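Local atomic coordinates of membrane-associated lipoprotein (Ureaplasma parvum, PDB entry 3K63), a protein that is of unknown function but is probably anchored to the mycoplasmal cell membrane as a lipoprotein, the chain here being its Lipoprotein_17 domain. Residues K14-F19 with H50-E55; L32-I37 with G71-N76; D57-N62 with S82-D87. One frame throughout, in Å; residues are numbered along the deposited sequence.

Contact 1 of 3, residues K14-F19 with H50-E55; sequences KDTFDF and HKYQNE
The imidazole of H50 lies against the backbone of D15-D18, with CA of F17 over one face and D15 O near its plane at the edge. The CA of F17 stands 4.3 Å from the centroid of the H50 ring, 26° off the ring normal, which makes a CH-pi contact. At the edge H50 ND1 points to D15 O across 3.4 Å, a weak hydrogen bond. The D18 carboxylate also approaches this ring, but too closely in the model for the detail to be trusted; its OD1 bonds to the hydroxyl of Y29. The second flat group, the Y52 ring, has CB of the preceding K51 above one face, toward the rim, while methyl CG2 of T16 approaches its CD2 obliquely at 3.8 Å. That methyl is put there by the torsion of T16, which leaves CG2 anti to the backbone N and OG1 beside it; OG1 bonds to R12 N. Strands 17-21 and 45-49 form a two-stranded antiparallel sheet, and this contact lies where the first strand begins and the second has just ended, so that its pairing runs on into the loop leading to strand 56-64. T16 O is gripped twice: H50 N donates at 2.9 Å, tilted 20° from the carbonyl plane, and K51 N at 3.2 Å lies in that plane on a lone pair. Farther out, K51 closes a salt bridge, its NZ 3.1 Å from D15 OD1, on the syn side but somewhat out of the carboxylate plane. The K51 chain is bent at chi3 (-71°), which places CE 3.4 Å from D15 OD1. D15, H50 and K51 are exposed, whereas T16 and F17 are buried, their side chains resting on I58 of strand 56-64.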
ATOM      1  N   LYS A  14       4.718  -2.087  -7.792  1.00 57.32           N
ATOM      2  CA  LYS A  14       4.814  -1.921  -9.230  1.00 59.99           C
ATOM      3  C   LYS A  14       5.933  -2.767  -9.849  1.00 68.09           C
ATOM      4  O   LYS A  14       6.060  -2.849 -11.073  1.00 75.25           O
ATOM      5  CB  LYS A  14       4.981  -0.433  -9.572  1.00 60.80           C
ATOM      6  CG  LYS A  14       3.640   0.279  -9.792  1.00 65.91           C
ATOM      7  CD  LYS A  14       3.755   1.794  -9.955  1.00 67.52           C
ATOM      8  CE  LYS A  14       3.777   2.506  -8.607  1.00 69.69           C
ATOM      9  NZ  LYS A  14       3.831   3.993  -8.754  1.00 65.08           N
ATOM     10  N   ASP A  15       6.734  -3.403  -9.001  1.00 63.14           N
ATOM     11  CA  ASP A  15       7.819  -4.259  -9.463  1.00 63.43           C
ATOM     12  C   ASP A  15       7.481  -5.688  -9.048  1.00 65.90           C
ATOM     13  O   ASP A  15       6.975  -6.483  -9.851  1.00 62.59           O
ATOM     14  CB  ASP A  15       9.147  -3.827  -8.828  1.00 66.85           C
ATOM     15  CG  ASP A  15      10.311  -4.734  -9.216  1.00 74.13           C
ATOM     16  OD1 ASP A  15      10.225  -5.408 -10.267  1.00 72.50           O
ATOM     17  OD2 ASP A  15      11.322  -4.759  -8.475  1.00 74.87           O
ATOM     18  N   THR A  16       7.747  -5.990  -7.778  1.00 63.69           N
ATOM     19  CA  THR A  16       7.475  -7.304  -7.211  1.00 61.77           C
ATOM     20  C   THR A  16       5.991  -7.620  -7.188  1.00 59.07           C
ATOM     21  O   THR A  16       5.595  -8.761  -7.424  1.00 59.88           O
ATOM     22  CB  THR A  16       7.971  -7.405  -5.780  1.00 61.29           C
ATOM     23  OG1 THR A  16       9.290  -6.850  -5.695  1.00 67.15           O
ATOM     24  CG2 THR A  16       7.996  -8.871  -5.342  1.00 59.04           C
ATOM     25  N   PHE A  17       5.173  -6.622  -6.878  1.00 52.97           N
ATOM     26  CA  PHE A  17       3.735  -6.834  -6.831  1.00 55.12           C
ATOM     27  C   PHE A  17       2.956  -5.543  -7.004  1.00 55.10           C
ATOM     28  O   PHE A  17       3.501  -4.440  -6.959  1.00 52.48           O
ATOM     29  CB  PHE A  17       3.316  -7.453  -5.494  1.00 52.96           C
ATOM     30  CG  PHE A  17       3.369  -6.485  -4.332  1.00 53.54           C
ATOM     31  CD1 PHE A  17       4.589  -5.999  -3.873  1.00 50.47           C
ATOM     32  CD2 PHE A  17       2.197  -6.049  -3.707  1.00 49.31           C
ATOM     33  CE1 PHE A  17       4.648  -5.096  -2.812  1.00 48.49           C
ATOM     34  CE2 PHE A  17       2.247  -5.143  -2.641  1.00 48.38           C
ATOM     35  CZ  PHE A  17       3.481  -4.667  -2.194  1.00 49.76           C
ATOM     36  N   ASP A  18       1.661  -5.712  -7.190  1.00 53.04           N
ATOM     37  CA  ASP A  18       0.746  -4.606  -7.322  1.00 51.80           C
ATOM     38  C   ASP A  18      -0.486  -5.041  -6.555  1.00 51.47           C
ATOM     39  O   ASP A  18      -0.650  -6.228  -6.245  1.00 49.14           O
ATOM     40  CB  ASP A  18       0.386  -4.369  -8.783  1.00 52.58           C
ATOM     41  CG  ASP A  18       1.449  -3.577  -9.528  1.00 61.52           C
ATOM     42  OD1 ASP A  18       1.924  -2.549  -8.989  1.00 61.70           O
ATOM     43  OD2 ASP A  18       1.802  -3.969 -10.666  1.00 63.98           O
ATOM     44  N   PHE A  19      -1.340  -4.087  -6.219  1.00 51.55           N
ATOM     45  CA  PHE A  19      -2.557  -4.421  -5.510  1.00 46.32           C
ATOM     46  C   PHE A  19      -3.695  -3.694  -6.185  1.00 47.78           C
ATOM     47  O   PHE A  19      -3.501  -2.718  -6.912  1.00 45.36           O
ATOM     48  CB  PHE A  19      -2.486  -4.012  -4.031  1.00 41.49           C
ATOM     49  CG  PHE A  19      -2.389  -2.531  -3.809  1.00 40.35           C
ATOM     50  CD1 PHE A  19      -1.154  -1.926  -3.579  1.00 42.19           C
ATOM     51  CD2 PHE A  19      -3.530  -1.734  -3.833  1.00 40.39           C
ATOM     52  CE1 PHE A  19      -1.053  -0.551  -3.370  1.00 40.84           C
ATOM     53  CE2 PHE A  19      -3.451  -0.356  -3.628  1.00 38.08           C
ATOM     54  CZ  PHE A  19      -2.206   0.240  -3.395  1.00 39.04           C
ATOM     55  N   HIS A  50       3.752 -10.562  -8.755  1.00 56.93           N
ATOM     56  CA  HIS A  50       4.391 -10.862 -10.026  1.00 57.28           C
ATOM     57  C   HIS A  50       5.645 -11.703  -9.894  1.00 58.97           C
ATOM     58  O   HIS A  50       5.906 -12.555 -10.732  1.00 66.59           O
ATOM     59  CB  HIS A  50       4.764  -9.565 -10.731  1.00 57.93           C
ATOM     60  CG  HIS A  50       3.638  -8.590 -10.826  1.00 51.09           C
ATOM     61  ND1 HIS A  50       3.821  -7.230 -10.718  1.00 61.19           N
ATOM     62  CD2 HIS A  50       2.312  -8.779 -11.023  1.00 57.61           C
ATOM     63  CE1 HIS A  50       2.653  -6.620 -10.840  1.00 61.84           C
ATOM     64  NE2 HIS A  50       1.721  -7.537 -11.027  1.00 57.77           N
ATOM     65  N   LYS A  51       6.424 -11.466  -8.845  1.00 59.04           N
ATOM     66  CA  LYS A  51       7.667 -12.202  -8.668  1.00 57.84           C
ATOM     67  C   LYS A  51       7.835 -12.859  -7.297  1.00 60.88           C
ATOM     68  O   LYS A  51       7.164 -12.506  -6.330  1.00 57.39           O
ATOM     69  CB  LYS A  51       8.840 -11.265  -8.971  1.00 56.37           C
ATOM     70  CG  LYS A  51       8.525 -10.353 -10.142  1.00 62.67           C
ATOM     71  CD  LYS A  51       9.751  -9.811 -10.866  1.00 71.60           C
ATOM     72  CE  LYS A  51      10.521  -8.783 -10.049  1.00 77.34           C
ATOM     73  NZ  LYS A  51      11.609  -8.162 -10.864  1.00 80.11           N
ATOM     74  N   TYR A  52       8.732 -13.832  -7.238  1.00 61.94           N
ATOM     75  CA  TYR A  52       9.015 -14.569  -6.018  1.00 60.28           C
ATOM     76  C   TYR A  52       7.805 -15.302  -5.438  1.00 59.82           C
ATOM     77  O   TYR A  52       7.790 -15.575  -4.235  1.00 60.99           O
ATOM     78  CB  TYR A  52       9.579 -13.644  -4.930  1.00 62.47           C
ATOM     79  CG  TYR A  52      10.779 -12.799  -5.323  1.00 74.37           C
ATOM     80  CD1 TYR A  52      11.929 -13.373  -5.881  1.00 74.04           C
ATOM     81  CD2 TYR A  52      10.763 -11.412  -5.130  1.00 76.26           C
ATOM     82  CE1 TYR A  52      13.030 -12.579  -6.239  1.00 78.09           C
ATOM     83  CE2 TYR A  52      11.851 -10.612  -5.482  1.00 75.62           C
ATOM     84  CZ  TYR A  52      12.978 -11.197  -6.038  1.00 81.28           C
ATOM     85  OH  TYR A  52      14.028 -10.389  -6.422  1.00 84.77           O
ATOM     86  N   GLN A  53       6.795 -15.635  -6.243  1.00 57.80           N
ATOM     87  CA  GLN A  53       5.665 -16.342  -5.649  1.00 57.40           C
ATOM     88  C   GLN A  53       5.987 -17.767  -5.215  1.00 62.02           C
ATOM     89  O   GLN A  53       5.177 -18.411  -4.545  1.00 64.05           O
ATOM     90  CB  GLN A  53       4.416 -16.349  -6.547  1.00 55.39           C
ATOM     91  CG  GLN A  53       4.579 -16.040  -8.031  1.00 63.81           C
ATOM     92  CD  GLN A  53       3.220 -15.860  -8.741  1.00 65.73           C
ATOM     93  OE1 GLN A  53       2.160 -15.976  -8.118  1.00 65.02           O
ATOM     94  NE2 GLN A  53       3.257 -15.565 -10.041  1.00 60.94           N
ATOM     95  N   ASN A  54       7.164 -18.266  -5.582  1.00 65.20           N
ATOM     96  CA  ASN A  54       7.552 -19.610  -5.166  1.00 64.45           C
ATOM     97  C   ASN A  54       8.129 -19.522  -3.748  1.00 63.48           C
ATOM     98  O   ASN A  54       7.855 -20.367  -2.892  1.00 56.55           O
ATOM     99  CB  ASN A  54       8.603 -20.188  -6.114  1.00 61.66           C
ATOM    100  CG  ASN A  54       7.993 -21.003  -7.258  1.00 61.13           C
ATOM    101  OD1 ASN A  54       8.623 -21.195  -8.300  1.00 65.63           O
ATOM    102  ND2 ASN A  54       6.775 -21.494  -7.062  1.00 63.43           N
ATOM    103  N   GLU A  55       8.888 -18.454  -3.505  1.00 60.62           N
ATOM    104  CA  GLU A  55       9.547 -18.231  -2.222  1.00 65.43           C
ATOM    105  C   GLU A  55       8.842 -17.361  -1.182  1.00 64.46           C
ATOM    106  O   GLU A  55       9.019 -17.569   0.014  1.00 61.37           O
ATOM    107  CB  GLU A  55      10.925 -17.605  -2.443  1.00 69.95           C
ATOM    108  CG  GLU A  55      11.769 -18.217  -3.539  1.00 72.49           C
ATOM    109  CD  GLU A  55      11.501 -17.599  -4.906  1.00 73.71           C
ATOM    110  OE1 GLU A  55      10.357 -17.680  -5.415  1.00 71.83           O
ATOM    111  OE2 GLU A  55      12.449 -17.024  -5.478  1.00 76.81           O
TER

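Contact 2 of 3, residues L32-I37 with G71-N76; sequences LLPSQI and GSANKN
Where P34 and N74 come closest, their CA atoms are 5.6 Å apart: the first turn of helix 34-40, with L33 as its N-cap residue, meets the last turns of helix 70-76. N74 carries the contact. Its CG lies anti to the carbonyl carbon (chi1 -80°), and the carboxamide reaches the start of the other helix with both of its polar atoms. S35 N donates to N74 OD1 at 3.1 Å, in the plane of that carbonyl and on a lone pair, while N74 ND2 donates a hydrogen bond to S35 OG, also at 3.1 Å and only 5° out of the amide plane. The proline ring slides past N74 in the opposite direction, its CD 3.4 Å from N74 OD1; farther along, P34 CB rests on A73 CB at 4.0 Å. L33 crosses the asparagine at about a right angle, CD2 nearing N74 CG. Outside the pair, S35 OG also bonds to E112 and N74 ND2 to G109 O, which ties in the C-terminal segment. Two bonds to one residue fix the rotation of the buried amide, and its oxygen satisfies a backbone N-H that the first turn of a helix cannot pair internally.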
ATOM      1  N   LEU A  32      -6.118   7.713  -7.324  1.00 50.44           N
ATOM      2  CA  LEU A  32      -6.638   7.492  -5.973  1.00 47.98           C
ATOM      3  C   LEU A  32      -5.909   8.239  -4.876  1.00 44.51           C
ATOM      4  O   LEU A  32      -4.707   8.094  -4.694  1.00 43.29           O
ATOM      5  CB  LEU A  32      -6.619   6.008  -5.636  1.00 46.14           C
ATOM      6  CG  LEU A  32      -7.602   5.122  -6.385  1.00 45.33           C
ATOM      7  CD1 LEU A  32      -7.225   3.685  -6.132  1.00 45.79           C
ATOM      8  CD2 LEU A  32      -9.030   5.407  -5.937  1.00 41.68           C
ATOM      9  N   LEU A  33      -6.656   9.039  -4.132  1.00 41.87           N
ATOM     10  CA  LEU A  33      -6.071   9.784  -3.029  1.00 45.02           C
ATOM     11  C   LEU A  33      -5.736   8.802  -1.906  1.00 44.12           C
ATOM     12  O   LEU A  33      -6.443   7.808  -1.708  1.00 41.21           O
ATOM     13  CB  LEU A  33      -7.069  10.810  -2.507  1.00 47.40           C
ATOM     14  CG  LEU A  33      -7.325  12.067  -3.341  1.00 49.67           C
ATOM     15  CD1 LEU A  33      -8.643  12.704  -2.909  1.00 44.38           C
ATOM     16  CD2 LEU A  33      -6.153  13.050  -3.190  1.00 43.22           C
ATOM     17  N   PRO A  34      -4.636   9.041  -1.181  1.00 42.85           N
ATOM     18  CA  PRO A  34      -4.334   8.103  -0.106  1.00 44.60           C
ATOM     19  C   PRO A  34      -5.532   7.901   0.809  1.00 44.38           C
ATOM     20  O   PRO A  34      -5.809   6.772   1.217  1.00 44.18           O
ATOM     21  CB  PRO A  34      -3.155   8.757   0.598  1.00 44.53           C
ATOM     22  CG  PRO A  34      -2.380   9.302  -0.578  1.00 45.40           C
ATOM     23  CD  PRO A  34      -3.473   9.896  -1.477  1.00 43.35           C
ATOM     24  N   SER A  35      -6.261   8.978   1.105  1.00 46.01           N
ATOM     25  CA  SER A  35      -7.420   8.895   1.994  1.00 39.87           C
ATOM     26  C   SER A  35      -8.503   7.958   1.474  1.00 40.97           C
ATOM     27  O   SER A  35      -9.132   7.261   2.259  1.00 43.10           O
ATOM     28  CB  SER A  35      -7.991  10.295   2.270  1.00 39.67           C
ATOM     29  OG  SER A  35      -8.440  10.927   1.084  1.00 45.05           O
ATOM     30  N   GLN A  36      -8.721   7.933   0.164  1.00 41.61           N
ATOM     31  CA  GLN A  36      -9.717   7.033  -0.422  1.00 40.03           C
ATOM     32  C   GLN A  36      -9.327   5.569  -0.163  1.00 38.33           C
ATOM     33  O   GLN A  36     -10.163   4.747   0.209  1.00 37.11           O
ATOM     34  CB  GLN A  36      -9.826   7.249  -1.938  1.00 43.22           C
ATOM     35  CG  GLN A  36     -10.371   8.607  -2.369  1.00 39.45           C
ATOM     36  CD  GLN A  36     -10.289   8.795  -3.864  1.00 40.31           C
ATOM     37  OE1 GLN A  36      -9.231   9.137  -4.412  1.00 44.34           O
ATOM     38  NE2 GLN A  36     -11.402   8.541  -4.541  1.00 42.22           N
ATOM     39  N   ILE A  37      -8.052   5.251  -0.363  1.00 37.89           N
ATOM     40  CA  ILE A  37      -7.567   3.888  -0.160  1.00 38.20           C
ATOM     41  C   ILE A  37      -7.675   3.473   1.311  1.00 35.61           C
ATOM     42  O   ILE A  37      -8.115   2.371   1.632  1.00 34.95           O
ATOM     43  CB  ILE A  37      -6.100   3.756  -0.658  1.00 41.80           C
ATOM     44  CG1 ILE A  37      -6.073   3.877  -2.190  1.00 38.90           C
ATOM     45  CG2 ILE A  37      -5.502   2.421  -0.198  1.00 34.31           C
ATOM     46  CD1 ILE A  37      -4.678   4.035  -2.801  1.00 43.25           C
ATOM     47  N   GLY A  71      -4.417  14.734   5.518  1.00 56.85           N
ATOM     48  CA  GLY A  71      -3.943  15.909   4.798  1.00 52.03           C
ATOM     49  C   GLY A  71      -2.491  15.801   4.359  1.00 51.88           C
ATOM     50  O   GLY A  71      -2.136  16.103   3.217  1.00 49.94           O
ATOM     51  N   SER A  72      -1.653  15.346   5.284  1.00 53.53           N
ATOM     52  CA  SER A  72      -0.220  15.185   5.032  1.00 55.70           C
ATOM     53  C   SER A  72       0.033  14.162   3.923  1.00 54.29           C
ATOM     54  O   SER A  72       0.884  14.354   3.053  1.00 58.06           O
ATOM     55  CB  SER A  72       0.478  14.737   6.321  1.00 58.16           C
ATOM     56  OG  SER A  72       1.886  14.735   6.173  1.00 69.68           O
ATOM     57  N   ALA A  73      -0.726  13.076   3.967  1.00 56.42           N
ATOM     58  CA  ALA A  73      -0.609  12.015   2.985  1.00 52.42           C
ATOM     59  C   ALA A  73      -1.179  12.447   1.634  1.00 51.78           C
ATOM     60  O   ALA A  73      -0.581  12.184   0.591  1.00 54.42           O
ATOM     61  CB  ALA A  73      -1.326  10.773   3.493  1.00 47.94           C
ATOM     62  N   ASN A  74      -2.332  13.108   1.652  1.00 48.05           N
ATOM     63  CA  ASN A  74      -2.950  13.552   0.412  1.00 50.04           C
ATOM     64  C   ASN A  74      -2.082  14.569  -0.333  1.00 49.98           C
ATOM     65  O   ASN A  74      -2.134  14.651  -1.554  1.00 48.93           O
ATOM     66  CB  ASN A  74      -4.347  14.130   0.689  1.00 50.74           C
ATOM     67  CG  ASN A  74      -5.403  13.047   0.855  1.00 49.11           C
ATOM     68  OD1 ASN A  74      -5.112  11.853   0.735  1.00 47.53           O
ATOM     69  ND2 ASN A  74      -6.634  13.460   1.117  1.00 49.40           N
ATOM     70  N   LYS A  75      -1.280  15.335   0.401  1.00 53.79           N
ATOM     71  CA  LYS A  75      -0.400  16.328  -0.219  1.00 57.32           C
ATOM     72  C   LYS A  75       0.752  15.668  -0.974  1.00 56.74           C
ATOM     73  O   LYS A  75       1.120  16.118  -2.060  1.00 58.29           O
ATOM     74  CB  LYS A  75       0.165  17.292   0.832  1.00 56.91           C
ATOM     75  CG  LYS A  75      -0.770  18.441   1.207  1.00 60.08           C
ATOM     76  CD  LYS A  75      -0.273  19.184   2.435  1.00 62.67           C
ATOM     77  CE  LYS A  75      -1.423  19.898   3.132  1.00 68.24           C
ATOM     78  NZ  LYS A  75      -1.079  20.339   4.520  1.00 72.84           N
ATOM     79  N   ASN A  76       1.310  14.599  -0.402  1.00 59.19           N
ATOM     80  CA  ASN A  76       2.429  13.870  -1.012  1.00 54.19           C
ATOM     81  C   ASN A  76       1.983  12.644  -1.817  1.00 55.49           C
ATOM     82  O   ASN A  76       2.817  11.942  -2.377  1.00 53.98           O
ATOM     83  CB  ASN A  76       3.409  13.397   0.068  1.00 56.73           C
ATOM     84  CG  ASN A  76       3.863  14.513   0.986  1.00 63.52           C
ATOM     85  OD1 ASN A  76       4.024  14.310   2.193  1.00 62.05           O
ATOM     86  ND2 ASN A  76       4.089  15.695   0.422  1.00 70.33           N
TER

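Contact 3 of 3, residues D57-N62 with S82-D87; sequences DIKIIN and SLMLTD
I60 and L83 face each other as a non-hydrogen-bonded pair in an antiparallel sheet, where strand 56-64 is an edge strand and strand 79-87 the middle one, with 93-100 beyond. On the face of I58, I60, L83 and L85, L83 CD2 fits between the two isoleucines, 3.6 Å from I60 CG1 and 4.3 Å from I58 CG2. I58 and L85 lie side by side pointing the same way, CG1 against CD2, and F17 packs on both isoleucines and F19 on I60. A classic beta bulge interrupts the pairing, I61 and N62 both facing S82. I61 N donates to S82 O nearly along the C=O axis, whereas the bond from N62 N to the same oxygen is weak. The bulge places I61 across M84 at about a right angle, its CG2 3.7 Å from M84 CB. On the face opposite I58 and L83, K59 and M84 lie side by side, pointing the same way, and the selenomethionine, bent at chi3 (66°), sets CE 3.7 Å from K59 CG. The lysine chain, itself bent at chi2 and chi4, carries NZ back to D57 in a salt bridge within strand 56-64, meeting the syn lone pair of D57 OD2 at 2.8 Å.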
ATOM      1  N   ASP A  57       5.269 -14.800   0.215  1.00 56.10           N
ATOM      2  CA  ASP A  57       3.863 -14.419   0.143  1.00 53.35           C
ATOM      3  C   ASP A  57       3.803 -13.002   0.677  1.00 49.66           C
ATOM      4  O   ASP A  57       4.307 -12.712   1.769  1.00 46.95           O
ATOM      5  CB  ASP A  57       2.935 -15.266   0.991  1.00 45.27           C
ATOM      6  CG  ASP A  57       1.481 -14.820   0.835  1.00 52.87           C
ATOM      7  OD1 ASP A  57       1.051 -14.692  -0.334  1.00 48.54           O
ATOM      8  OD2 ASP A  57       0.770 -14.590   1.848  1.00 58.09           O
ATOM      9  N   ILE A  58       3.190 -12.121  -0.101  1.00 48.91           N
ATOM     10  CA  ILE A  58       3.063 -10.721   0.270  1.00 46.20           C
ATOM     11  C   ILE A  58       1.614 -10.329   0.491  1.00 46.50           C
ATOM     12  O   ILE A  58       0.789 -10.460  -0.416  1.00 45.54           O
ATOM     13  CB  ILE A  58       3.564  -9.800  -0.830  1.00 47.62           C
ATOM     14  CG1 ILE A  58       5.054 -10.010  -1.110  1.00 47.76           C
ATOM     15  CG2 ILE A  58       3.276  -8.372  -0.431  1.00 45.32           C
ATOM     16  CD1 ILE A  58       5.562  -9.164  -2.302  1.00 46.60           C
ATOM     17  N   LYS A  59       1.320  -9.821   1.683  1.00 47.84           N
ATOM     18  CA  LYS A  59      -0.027  -9.356   2.022  1.00 40.28           C
ATOM     19  C   LYS A  59       0.063  -7.941   2.546  1.00 38.88           C
ATOM     20  O   LYS A  59       0.999  -7.598   3.267  1.00 39.73           O
ATOM     21  CB  LYS A  59      -0.642 -10.191   3.133  1.00 40.38           C
ATOM     22  CG  LYS A  59      -1.158 -11.576   2.744  1.00 45.46           C
ATOM     23  CD  LYS A  59      -2.252 -11.519   1.685  1.00 46.42           C
ATOM     24  CE  LYS A  59      -2.894 -12.898   1.497  1.00 49.48           C
ATOM     25  NZ  LYS A  59      -1.920 -13.978   1.150  1.00 53.20           N
ATOM     26  N   ILE A  60      -0.888  -7.097   2.178  1.00 41.06           N
ATOM     27  CA  ILE A  60      -0.898  -5.748   2.720  1.00 36.18           C
ATOM     28  C   ILE A  60      -1.971  -5.887   3.799  1.00 34.05           C
ATOM     29  O   ILE A  60      -3.136  -6.108   3.493  1.00 36.47           O
ATOM     30  CB  ILE A  60      -1.351  -4.729   1.682  1.00 35.06           C
ATOM     31  CG1 ILE A  60      -0.256  -4.566   0.628  1.00 36.40           C
ATOM     32  CG2 ILE A  60      -1.690  -3.404   2.363  1.00 33.38           C
ATOM     33  CD1 ILE A  60      -0.687  -3.753  -0.617  1.00 42.63           C
ATOM     34  N   ILE A  61      -1.598  -5.791   5.063  1.00 32.96           N
ATOM     35  CA  ILE A  61      -2.606  -5.947   6.106  1.00 33.99           C
ATOM     36  C   ILE A  61      -3.222  -4.608   6.557  1.00 33.02           C
ATOM     37  O   ILE A  61      -4.348  -4.591   7.078  1.00 29.53           O
ATOM     38  CB  ILE A  61      -2.025  -6.760   7.310  1.00 37.08           C
ATOM     39  CG1 ILE A  61      -0.935  -5.971   8.035  1.00 37.40           C
ATOM     40  CG2 ILE A  61      -1.441  -8.063   6.802  1.00 32.88           C
ATOM     41  CD1 ILE A  61      -0.327  -6.745   9.245  1.00 30.88           C
ATOM     42  N   ASN A  62      -2.498  -3.505   6.321  1.00 37.16           N
ATOM     43  CA  ASN A  62      -2.975  -2.157   6.681  1.00 38.33           C
ATOM     44  C   ASN A  62      -2.372  -1.060   5.830  1.00 33.44           C
ATOM     45  O   ASN A  62      -1.228  -1.159   5.403  1.00 36.06           O
ATOM     46  CB  ASN A  62      -2.655  -1.798   8.133  1.00 34.44           C
ATOM     47  CG  ASN A  62      -3.407  -2.653   9.122  1.00 36.01           C
ATOM     48  OD1 ASN A  62      -2.846  -3.586   9.699  1.00 40.73           O
ATOM     49  ND2 ASN A  62      -4.692  -2.360   9.312  1.00 33.62           N
ATOM     50  N   SER A  82       1.590  -1.507   5.411  1.00 42.66           N
ATOM     51  CA  SER A  82       1.991  -2.430   6.453  1.00 40.52           C
ATOM     52  C   SER A  82       1.881  -3.808   5.801  1.00 42.27           C
ATOM     53  O   SER A  82       0.785  -4.238   5.441  1.00 41.26           O
ATOM     54  CB  SER A  82       1.047  -2.301   7.642  1.00 35.52           C
ATOM     55  OG  SER A  82       1.465  -3.096   8.732  1.00 35.42           O
ATOM     56  N   LEU A  83       3.018  -4.491   5.655  1.00 43.81           N
ATOM     57  CA  LEU A  83       3.067  -5.794   5.004  1.00 38.29           C
ATOM     58  C   LEU A  83       3.305  -6.998   5.880  1.00 43.43           C
ATOM     59  O   LEU A  83       3.933  -6.911   6.939  1.00 45.40           O
ATOM     60  CB  LEU A  83       4.162  -5.790   3.955  1.00 40.44           C
ATOM     61  CG  LEU A  83       4.176  -4.647   2.952  1.00 44.41           C
ATOM     62  CD1 LEU A  83       5.530  -4.621   2.241  1.00 47.19           C
ATOM     63  CD2 LEU A  83       3.034  -4.833   1.971  1.00 44.25           C
HETATM   64  N   MSE A  84       2.788  -8.134   5.431  1.00 43.69           N
HETATM   65  CA  MSE A  84       3.016  -9.383   6.128  1.00 43.27           C
HETATM   66  C   MSE A  84       3.719 -10.229   5.075  1.00 46.71           C
HETATM   67  O   MSE A  84       3.171 -10.468   4.000  1.00 47.29           O
HETATM   68  CB  MSE A  84       1.714 -10.051   6.539  1.00 40.37           C
HETATM   69  CG  MSE A  84       1.934 -11.334   7.290  1.00 45.15           C
HETATM   70 SE   MSE A  84       0.338 -12.130   7.998  1.00 64.23          SE
HETATM   71  CE  MSE A  84      -0.494 -12.537   6.291  1.00 52.18           C
ATOM     72  N   LEU A  85       4.942 -10.649   5.369  1.00 50.11           N
ATOM     73  CA  LEU A  85       5.722 -11.452   4.429  1.00 51.39           C
ATOM     74  C   LEU A  85       5.934 -12.860   4.965  1.00 53.86           C
ATOM     75  O   LEU A  85       6.532 -13.041   6.032  1.00 56.18           O
ATOM     76  CB  LEU A  85       7.075 -10.777   4.178  1.00 46.45           C
ATOM     77  CG  LEU A  85       7.002  -9.293   3.801  1.00 47.60           C
ATOM     78  CD1 LEU A  85       8.389  -8.684   3.782  1.00 48.05           C
ATOM     79  CD2 LEU A  85       6.340  -9.149   2.451  1.00 47.44           C
ATOM     80  N   THR A  86       5.438 -13.857   4.238  1.00 51.34           N
ATOM     81  CA  THR A  86       5.613 -15.237   4.678  1.00 56.11           C
ATOM     82  C   THR A  86       6.713 -15.939   3.895  1.00 56.02           C
ATOM     83  O   THR A  86       6.718 -15.945   2.667  1.00 57.00           O
ATOM     84  CB  THR A  86       4.330 -16.048   4.531  1.00 54.00           C
ATOM     85  OG1 THR A  86       3.283 -15.439   5.291  1.00 51.22           O
ATOM     86  CG2 THR A  86       4.541 -17.456   5.039  1.00 51.16           C
ATOM     87  N   ASP A  87       7.658 -16.508   4.627  1.00 61.52           N
ATOM     88  CA  ASP A  87       8.778 -17.221   4.039  1.00 63.63           C
ATOM     89  C   ASP A  87       8.210 -18.606   3.765  1.00 61.74           C
ATOM     90  O   ASP A  87       7.960 -19.377   4.693  1.00 62.88           O
ATOM     91  CB  ASP A  87       9.914 -17.310   5.063  1.00 70.17           C
ATOM     92  CG  ASP A  87      11.160 -17.968   4.505  1.00 74.46           C
ATOM     93  OD1 ASP A  87      11.017 -18.805   3.586  1.00 69.65           O
ATOM     94  OD2 ASP A  87      12.276 -17.655   5.001  1.00 73.62           O
TER
HETATM   95  O   HOH W   1       2.105 -13.232   4.082  1.00 47.15           O
HETATM   96  O   HOH W   2      -0.048  -3.320  11.037  1.00 40.68           O

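The three contacts lie in one Lipoprotein-associated type-17 domain. Contacts 1 and 3 are neighbours, their centres 11 Å apart, and come in series along the chain; they touch where T16 and F17 pack on I58, and F17 and F19 on I60, which joins the two-stranded sheet to the three-stranded one through an apolar layer. Contact 2 lies across the chain's centre from both, about 24 Å from contact 1 and 21 Å from contact 3, centre to centre, and touches neither. Yet helix 34-40 falls between the segments of contact 1, and helix 70-76 links the strands of contact 3, so the segments of contact 2 alternate with those of contact 1 and with those of contact 3, and the helical end is tied to both sheets.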